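Local coordinates for cystalysin (Treponema denticola, PDB 1C7N), which is a pyridoxal-5'-phosphate-binding protein of the class I and II aminotransferase family, and is modelled here as a two-chain assembly, at residues Asp223-Leu226 with Ala227-Thr230; Arg260-Lys263 with Ser264-Ala267. All blocks are in the same frame, centred on the assembly; numbering follows the deposited sequence.

Contact 1: residues Asp223-Leu226 with Ala227-Thr230; sequences DEQL and ADKT
Leu226 O is gripped by two donors that reach it from opposite faces of its carbonyl plane: the hydroxyl Thr230 OG1 at 2.7 Å and the amide Lys229 N at 2.9 Å. Both stand well above that plane, Thr230 OG1 by 58°. They close the short N-capped helix 224-227 and lead the chain into strand 230-234 of the large mixed sheet. Thr230 suits this place because its OG1, anti to its own carbonyl carbon (chi1 -61°), turns back to the helix while the residue already begins the strand.

At the other end Asp223 is the N-cap. Its OD1 accepts from Leu226 N at 2.9 Å and, more weakly, from Gln225 N, occupying amides that the first helical turn cannot serve, and Ala227 N returns to Asp223 O in a nearly straight bond of 3.0 Å. Asp228 N divides itself weakly between Glu224 O and Gln225 O.

The carboxylates of Glu224 and Asp228 stay apart, OE1 to OD2 5.0 Å, and both form salt bridges with Lys253, which probably offsets their mutual repulsion. Leu226, with CG anti to the backbone N (chi1 176°), passes CG 3.7 Å from Thr230 OG1 while its side chain packs on Val193, Leu194 and Leu200. The Ala227 methyl touches Gln220 and Lys253, its CB beside Glu224 O at 3.4 Å.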
ATOM      1  N   ASP A 223      -1.803 -16.730 -26.775  1.00 20.17           N
ATOM      2  CA  ASP A 223      -3.131 -17.274 -27.059  1.00 22.08           C
ATOM      3  C   ASP A 223      -4.197 -16.441 -26.358  1.00 22.78           C
ATOM      4  O   ASP A 223      -4.118 -16.215 -25.153  1.00 22.93           O
ATOM      5  CB  ASP A 223      -3.199 -18.732 -26.588  1.00 22.08           C
ATOM      6  CG  ASP A 223      -4.487 -19.423 -26.996  1.00 23.16           C
ATOM      7  OD1 ASP A 223      -5.546 -19.124 -26.405  1.00 22.71           O
ATOM      8  OD2 ASP A 223      -4.436 -20.271 -27.913  1.00 22.04           O
ATOM      9  N   GLU A 224      -5.192 -15.984 -27.113  1.00 23.84           N
ATOM     10  CA  GLU A 224      -6.254 -15.158 -26.551  1.00 23.36           C
ATOM     11  C   GLU A 224      -7.183 -15.914 -25.609  1.00 23.57           C
ATOM     12  O   GLU A 224      -7.687 -15.339 -24.642  1.00 23.69           O
ATOM     13  CB  GLU A 224      -7.067 -14.505 -27.671  1.00 24.38           C
ATOM     14  CG  GLU A 224      -6.374 -13.325 -28.341  1.00 24.69           C
ATOM     15  CD  GLU A 224      -5.978 -12.237 -27.351  1.00 25.98           C
ATOM     16  OE1 GLU A 224      -6.607 -12.150 -26.273  1.00 25.57           O
ATOM     17  OE2 GLU A 224      -5.048 -11.459 -27.652  1.00 25.41           O
ATOM     18  N   GLN A 225      -7.415 -17.194 -25.884  1.00 22.92           N
ATOM     19  CA  GLN A 225      -8.279 -17.986 -25.018  1.00 22.63           C
ATOM     20  C   GLN A 225      -7.573 -18.239 -23.693  1.00 21.31           C
ATOM     21  O   GLN A 225      -8.214 -18.329 -22.646  1.00 20.74           O
ATOM     22  CB  GLN A 225      -8.662 -19.313 -25.679  1.00 22.88           C
ATOM     23  CG  GLN A 225      -9.741 -19.181 -26.745  1.00 23.53           C
ATOM     24  CD  GLN A 225      -9.240 -18.505 -28.004  1.00 25.07           C
ATOM     25  OE1 GLN A 225      -8.416 -19.063 -28.735  1.00 25.18           O
ATOM     26  NE2 GLN A 225      -9.728 -17.292 -28.265  1.00 24.55           N
ATOM     27  N   LEU A 226      -6.249 -18.366 -23.741  1.00 19.96           N
ATOM     28  CA  LEU A 226      -5.480 -18.566 -22.517  1.00 19.05           C
ATOM     29  C   LEU A 226      -5.579 -17.254 -21.740  1.00 18.56           C
ATOM     30  O   LEU A 226      -5.839 -17.252 -20.536  1.00 18.50           O
ATOM     31  CB  LEU A 226      -4.013 -18.879 -22.835  1.00 19.05           C
ATOM     32  CG  LEU A 226      -3.072 -19.009 -21.631  1.00 19.65           C
ATOM     33  CD1 LEU A 226      -3.474 -20.212 -20.774  1.00 18.39           C
ATOM     34  CD2 LEU A 226      -1.642 -19.156 -22.117  1.00 19.35           C
ATOM     35  N   ALA A 227      -5.394 -16.142 -22.447  1.00 18.06           N
ATOM     36  CA  ALA A 227      -5.470 -14.813 -21.841  1.00 19.11           C
ATOM     37  C   ALA A 227      -6.828 -14.581 -21.181  1.00 19.43           C
ATOM     38  O   ALA A 227      -6.939 -13.810 -20.230  1.00 19.78           O
ATOM     39  CB  ALA A 227      -5.216 -13.734 -22.897  1.00 18.39           C
ATOM     40  N   ASP A 228      -7.857 -15.246 -21.702  1.00 19.41           N
ATOM     41  CA  ASP A 228      -9.213 -15.124 -21.169  1.00 19.25           C
ATOM     42  C   ASP A 228      -9.321 -15.614 -19.723  1.00 18.67           C
ATOM     43  O   ASP A 228     -10.232 -15.221 -18.999  1.00 19.13           O
ATOM     44  CB  ASP A 228     -10.199 -15.908 -22.042  1.00 18.86           C
ATOM     45  CG  ASP A 228     -10.554 -15.181 -23.330  1.00 18.65           C
ATOM     46  OD1 ASP A 228     -11.127 -15.831 -24.233  1.00 19.30           O
ATOM     47  OD2 ASP A 228     -10.275 -13.967 -23.439  1.00 15.58           O
ATOM     48  N   LYS A 229      -8.404 -16.480 -19.303  1.00 17.94           N
ATOM     49  CA  LYS A 229      -8.437 -16.968 -17.931  1.00 18.32           C
ATOM     50  C   LYS A 229      -7.085 -16.850 -17.230  1.00 17.50           C
ATOM     51  O   LYS A 229      -6.744 -17.656 -16.366  1.00 18.25           O
ATOM     52  CB  LYS A 229      -8.934 -18.417 -17.883  1.00 18.64           C
ATOM     53  CG  LYS A 229      -8.062 -19.447 -18.578  1.00 19.09           C
ATOM     54  CD  LYS A 229      -8.620 -20.836 -18.304  1.00 19.33           C
ATOM     55  CE  LYS A 229      -7.737 -21.939 -18.858  1.00 19.76           C
ATOM     56  NZ  LYS A 229      -8.228 -23.279 -18.401  1.00 19.97           N
ATOM     57  N   THR A 230      -6.328 -15.824 -17.600  1.00 17.15           N
ATOM     58  CA  THR A 230      -5.014 -15.583 -17.010  1.00 16.78           C
ATOM     59  C   THR A 230      -4.946 -14.257 -16.253  1.00 16.23           C
ATOM     60  O   THR A 230      -5.582 -13.272 -16.633  1.00 16.60           O
ATOM     61  CB  THR A 230      -3.903 -15.551 -18.095  1.00 17.09           C
ATOM     62  OG1 THR A 230      -3.845 -16.814 -18.771  1.00 15.63           O
ATOM     63  CG2 THR A 230      -2.536 -15.247 -17.463  1.00 16.38           C
TER

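Contact 2: residues Arg260-Lys263 with Ser264-Ala267. Unlike the reference sequence in segment 264-267: Ala267 (reference Ile).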
ATOM      1  N   ARG A 260     -13.659  -9.339 -10.193  1.00 19.44           N
ATOM      2  CA  ARG A 260     -13.649 -10.153  -8.978  1.00 19.38           C
ATOM      3  C   ARG A 260     -12.360  -9.894  -8.199  1.00 19.90           C
ATOM      4  O   ARG A 260     -12.356  -9.854  -6.966  1.00 18.19           O
ATOM      5  CB  ARG A 260     -13.745 -11.649  -9.307  1.00 20.08           C
ATOM      6  CG  ARG A 260     -15.129 -12.122  -9.747  1.00 21.25           C
ATOM      7  CD  ARG A 260     -15.536 -13.389  -9.000  1.00 23.03           C
ATOM      8  NE  ARG A 260     -14.711 -14.547  -9.325  1.00 24.06           N
ATOM      9  CZ  ARG A 260     -14.618 -15.630  -8.558  1.00 25.48           C
ATOM     10  NH1 ARG A 260     -15.294 -15.700  -7.422  1.00 28.85           N
ATOM     11  NH2 ARG A 260     -13.855 -16.649  -8.924  1.00 27.91           N
ATOM     12  N   PHE A 261     -11.264  -9.736  -8.933  1.00 18.97           N
ATOM     13  CA  PHE A 261      -9.961  -9.467  -8.331  1.00 18.35           C
ATOM     14  C   PHE A 261     -10.018  -8.103  -7.648  1.00 18.51           C
ATOM     15  O   PHE A 261      -9.512  -7.919  -6.540  1.00 18.11           O
ATOM     16  CB  PHE A 261      -8.884  -9.449  -9.421  1.00 16.77           C
ATOM     17  CG  PHE A 261      -7.498  -9.198  -8.904  1.00 17.31           C
ATOM     18  CD1 PHE A 261      -6.710 -10.248  -8.443  1.00 15.63           C
ATOM     19  CD2 PHE A 261      -6.979  -7.908  -8.880  1.00 15.67           C
ATOM     20  CE1 PHE A 261      -5.421 -10.013  -7.967  1.00 15.43           C
ATOM     21  CE2 PHE A 261      -5.693  -7.664  -8.403  1.00 15.54           C
ATOM     22  CZ  PHE A 261      -4.911  -8.718  -7.947  1.00 16.19           C
ATOM     23  N   THR A 262     -10.650  -7.149  -8.324  1.00 19.15           N
ATOM     24  CA  THR A 262     -10.785  -5.792  -7.814  1.00 20.08           C
ATOM     25  C   THR A 262     -11.658  -5.710  -6.562  1.00 21.73           C
ATOM     26  O   THR A 262     -11.332  -4.992  -5.613  1.00 22.23           O
ATOM     27  CB  THR A 262     -11.374  -4.880  -8.893  1.00 20.18           C
ATOM     28  OG1 THR A 262     -10.493  -4.863 -10.021  1.00 19.62           O
ATOM     29  CG2 THR A 262     -11.556  -3.470  -8.366  1.00 20.69           C
ATOM     30  N   LYS A 263     -12.775  -6.432  -6.566  1.00 23.21           N
ATOM     31  CA  LYS A 263     -13.676  -6.435  -5.414  1.00 23.99           C
ATOM     32  C   LYS A 263     -12.914  -6.983  -4.214  1.00 23.22           C
ATOM     33  O   LYS A 263     -12.937  -6.398  -3.129  1.00 23.37           O
ATOM     34  CB  LYS A 263     -14.899  -7.322  -5.680  1.00 25.70           C
ATOM     35  CG  LYS A 263     -14.547  -8.780  -5.956  1.00 29.85           C
ATOM     36  CD  LYS A 263     -15.758  -9.701  -6.082  1.00 32.27           C
ATOM     37  CE  LYS A 263     -16.305 -10.102  -4.719  1.00 34.84           C
ATOM     38  NZ  LYS A 263     -17.324 -11.193  -4.828  1.00 36.19           N
ATOM     39  N   SER A 264     -12.235  -8.107  -4.417  1.00 21.83           N
ATOM     40  CA  SER A 264     -11.475  -8.733  -3.346  1.00 21.57           C
ATOM     41  C   SER A 264     -10.390  -7.801  -2.822  1.00 20.40           C
ATOM     42  O   SER A 264     -10.208  -7.666  -1.614  1.00 19.79           O
ATOM     43  CB  SER A 264     -10.845 -10.037  -3.829  1.00 21.82           C
ATOM     44  OG  SER A 264     -10.157 -10.666  -2.764  1.00 23.36           O
ATOM     45  N   ARG A 265      -9.665  -7.161  -3.731  1.00 19.70           N
ATOM     46  CA  ARG A 265      -8.622  -6.230  -3.327  1.00 20.12           C
ATOM     47  C   ARG A 265      -9.227  -5.094  -2.500  1.00 20.95           C
ATOM     48  O   ARG A 265      -8.648  -4.663  -1.503  1.00 20.37           O
ATOM     49  CB  ARG A 265      -7.908  -5.652  -4.554  1.00 19.82           C
ATOM     50  CG  ARG A 265      -7.117  -4.390  -4.258  1.00 18.84           C
ATOM     51  CD  ARG A 265      -7.880  -3.164  -4.731  1.00 20.22           C
ATOM     52  NE  ARG A 265      -7.303  -2.664  -5.965  1.00 19.89           N
ATOM     53  CZ  ARG A 265      -7.831  -1.713  -6.727  1.00 20.24           C
ATOM     54  NH1 ARG A 265      -8.980  -1.135  -6.402  1.00 20.68           N
ATOM     55  NH2 ARG A 265      -7.190  -1.327  -7.817  1.00 20.59           N
ATOM     56  N   ASP A 266     -10.404  -4.629  -2.904  1.00 22.18           N
ATOM     57  CA  ASP A 266     -11.057  -3.532  -2.197  1.00 24.56           C
ATOM     58  C   ASP A 266     -11.541  -3.889  -0.793  1.00 25.71           C
ATOM     59  O   ASP A 266     -11.875  -2.999  -0.009  1.00 27.03           O
ATOM     60  CB  ASP A 266     -12.215  -2.974  -3.032  1.00 24.07           C
ATOM     61  CG  ASP A 266     -11.740  -2.316  -4.318  1.00 25.07           C
ATOM     62  OD1 ASP A 266     -10.641  -1.720  -4.313  1.00 24.08           O
ATOM     63  OD2 ASP A 266     -12.464  -2.382  -5.332  1.00 25.98           O
ATOM     64  N   ALA A 267     -11.585  -5.181  -0.479  1.00 26.14           N
ATOM     65  CA  ALA A 267     -12.004  -5.628   0.846  1.00 27.56           C
ATOM     66  C   ALA A 267     -10.757  -5.869   1.694  1.00 27.91           C
ATOM     67  O   ALA A 267     -10.829  -5.927   2.920  1.00 27.26           O
ATOM     68  CB  ALA A 267     -12.825  -6.910   0.744  1.00 27.86           C
TER
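Three first torsions set Thr262, Arg265 and Asp266 side by side on one flank of helix 255-267. Thr262 has CG2 anti to its backbone N, Arg265 starts out with CG likewise anti (chi1 163°) before bending at its next two bonds, and Asp266 carries CG anti to the carbonyl carbon (chi1 -66°). The methyl Thr262 CG2 therefore lies over one face of the Arg265 guanidinium, 4.0 Å from NH1, and 3.3 Å from Asp266 OD2.

Arg265 NH1 gives Asp266 OD1 a salt bridge of 2.7 Å, nearly straight at 166°; OD1 sits at the guanidinium edge, almost exactly in plane, and is met on its syn side. The Thr262 methyl suits the guanidinium face because it brings no polar atom to compete for the charges, while OG1 bonds back to Arg258 O.

Ordinary helical bonding links Arg265 N to Phe261 O at 2.9 Å and Asp266 N to Thr262 O. Asp266 OD2 also approaches Thr262 O, two acceptors 2.9 Å apart. Phe261 suits the buried face, its ring packing on Ala101 of helix 98-109 and on Ile93 and Thr95 of strand 92-95. Ser264, small enough for the same interface, bonds through OG to Asn104.

Arg265 NH2 donates to Asn94 O; with NH1 and NE also hydrogen-bonded, the guanidinium plane is fixed, and its charge probably stabilises the ionised form of Asp266.

How the contacts relate
From the N terminus, contact 1 comes first: residues 223-230 form a short capped helix and the bend that leads into strand 230-234. The chain then passes through helix 237-240 and strand 248-251 before contact 2, residues 260-267, within helix 255-267. Each contact is one continuous stretch that closes only a local turn, with no loop between its segments. Neither nests in or crosses the other; the centres of contact 1 and contact 2 lie about 21 Å apart. Contact 1 ties its helix to helix 183-195 and strand 199-203, whereas contact 2 joins helix 255-267 to helix 98-109 and strand 92-95, one of the sheet's two outermost strands within this chain. Only contact 2 reaches the second subunit, where Ala267 O accepts from Arg107 of that chain.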